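Local coordinates for protein Mto2 (Schizosaccharomyces pombe, PDB 6GDJ) that works with its partner Mto1 to recruit the gamma-tubulin complex to microtubule-organizing centres and promote nucleation of cytoplasmic microtubules, here as its twin-cysteine dimerisation domain, at residues A36-L39 against V40-P44. Numbering follows the deposited sequence.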
loop_
_atom_site.group_PDB
_atom_site.type_symbol
_atom_site.label_atom_id
_atom_site.label_comp_id
_atom_site.label_asym_id
_atom_site.label_seq_id
_atom_site.Cartn_x
_atom_site.Cartn_y
_atom_site.Cartn_z
ATOM N N ALA A 36 -9.319 -2.120 -2.899
ATOM C CA ALA A 36 -9.666 -3.044 -1.836
ATOM C C ALA A 36 -11.119 -2.966 -1.471
ATOM O O ALA A 36 -11.777 -3.985 -1.244
ATOM C CB ALA A 36 -8.767 -2.825 -0.627
ATOM N N ILE A 37 -11.641 -1.767 -1.411
ATOM C CA ILE A 37 -13.090 -1.606 -1.147
ATOM C C ILE A 37 -13.919 -2.332 -2.231
ATOM O O ILE A 37 -14.873 -3.034 -1.933
ATOM C CB ILE A 37 -13.506 -0.126 -1.041
ATOM C CG1 ILE A 37 -12.802 0.522 0.152
ATOM C CG2 ILE A 37 -15.008 0.022 -0.993
ATOM C CD1 ILE A 37 -12.863 2.035 0.174
ATOM N N THR A 38 -13.523 -2.145 -3.508
ATOM C CA THR A 38 -14.200 -2.847 -4.589
ATOM C C THR A 38 -14.191 -4.338 -4.359
ATOM O O THR A 38 -15.190 -4.996 -4.536
ATOM C CB THR A 38 -13.620 -2.478 -5.938
ATOM O OG1 THR A 38 -13.665 -1.085 -6.100
ATOM C CG2 THR A 38 -14.316 -3.194 -7.072
ATOM N N LEU A 39 -13.010 -4.882 -3.972
ATOM C CA LEU A 39 -12.928 -6.322 -3.742
ATOM C C LEU A 39 -13.775 -6.787 -2.536
ATOM O O LEU A 39 -14.386 -7.821 -2.591
ATOM C CB LEU A 39 -11.455 -6.716 -3.494
ATOM C CG LEU A 39 -10.542 -6.602 -4.714
ATOM C CD1 LEU A 39 -9.102 -6.634 -4.386
ATOM C CD2 LEU A 39 -10.911 -7.673 -5.698
ATOM N N VAL A 40 -13.838 -6.010 -1.450
ATOM C CA VAL A 40 -14.730 -6.377 -0.329
ATOM C C VAL A 40 -16.162 -6.457 -0.818
ATOM O O VAL A 40 -16.890 -7.326 -0.432
ATOM C CB VAL A 40 -14.618 -5.328 0.774
ATOM C CG1 VAL A 40 -15.729 -5.486 1.796
ATOM C CG2 VAL A 40 -13.272 -5.361 1.449
ATOM N N ASN A 41 -16.545 -5.539 -1.673
ATOM C CA ASN A 41 -17.925 -5.468 -2.163
ATOM C C ASN A 41 -18.284 -6.516 -3.178
ATOM O O ASN A 41 -19.443 -6.947 -3.239
ATOM C CB ASN A 41 -18.265 -4.074 -2.693
ATOM C CG ASN A 41 -18.374 -3.028 -1.579
ATOM O OD1 ASN A 41 -18.711 -3.341 -0.461
ATOM N ND2 ASN A 41 -18.090 -1.748 -1.915
ATOM N N THR A 42 -17.331 -6.904 -3.989
ATOM C CA THR A 42 -17.596 -7.735 -5.159
ATOM C C THR A 42 -17.100 -9.172 -5.072
ATOM O O THR A 42 -17.665 -10.044 -5.708
ATOM C CB THR A 42 -16.989 -7.134 -6.441
ATOM O OG1 THR A 42 -15.577 -7.081 -6.304
ATOM C CG2 THR A 42 -17.499 -5.730 -6.739
ATOM N N SER A 43 -16.052 -9.406 -4.292
ATOM C CA SER A 43 -15.455 -10.714 -4.219
ATOM C C SER A 43 -14.793 -10.886 -2.864
ATOM O O SER A 43 -13.579 -11.073 -2.788
ATOM C CB SER A 43 -14.470 -10.848 -5.354
ATOM O OG SER A 43 -14.182 -12.204 -5.545
ATOM N N PRO A 44 -15.598 -10.800 -1.777
ATOM C CA PRO A 44 -15.087 -10.895 -0.407
ATOM C C PRO A 44 -14.451 -12.241 -0.082
ATOM O O PRO A 44 -14.847 -13.246 -0.642
ATOM C CB PRO A 44 -16.317 -10.679 0.468
ATOM C CG PRO A 44 -17.460 -11.101 -0.414
ATOM C CD PRO A 44 -17.077 -10.613 -1.778
#
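T42 folds its side chain back over the carbonyl of T38, one turn earlier in the helix. Its CB lies 3.4 Å from T38 O, and from there the two branches part. OG1 occupies the position between backbone N and carbonyl carbon (chi1 63°), which brings the hydroxyl to 2.8 Å from T38 O as a hydrogen-bond donor. It arrives from above the carbonyl plane, 43° out of it and well off the C=O direction. CG2, the other branch, stays near the same oxygen and ends 4.1 Å from T38 CG2, a loose methyl contact at an oblique crossing. T38 O also accepts the backbone N-H of T42, a bent bond (132° at the hydrogen), so a single oxygen is gripped twice by one residue. T38 turns its own hydroxyl backward to N34 O, keeping it bonded within the helix.

This is the C-terminal end of helix 23-42, just before the short link to helix 46-72 in an all-helical chain of the dimerisation domain. V40 N bonds to A36 O and N41 N to I37 O in the usual i to i+4 pattern. The last such bond, S43 N to L39 O at 2.9 Å, survives although S43 has already left helical geometry; P44, which follows, has no N-H to extend the series. I37 and N41 lie side by side, pointing the same way, with I37 CG2 3.7 Å from N41 ND2. V40 brings CG2 to 3.4 Å from A36 O and packs on V48 and C52 of helix 46-72 and L6 of helix 5-17. L39, buried, sends its side chain against V48, while V47 of the second subunit packs on both T38 and L39.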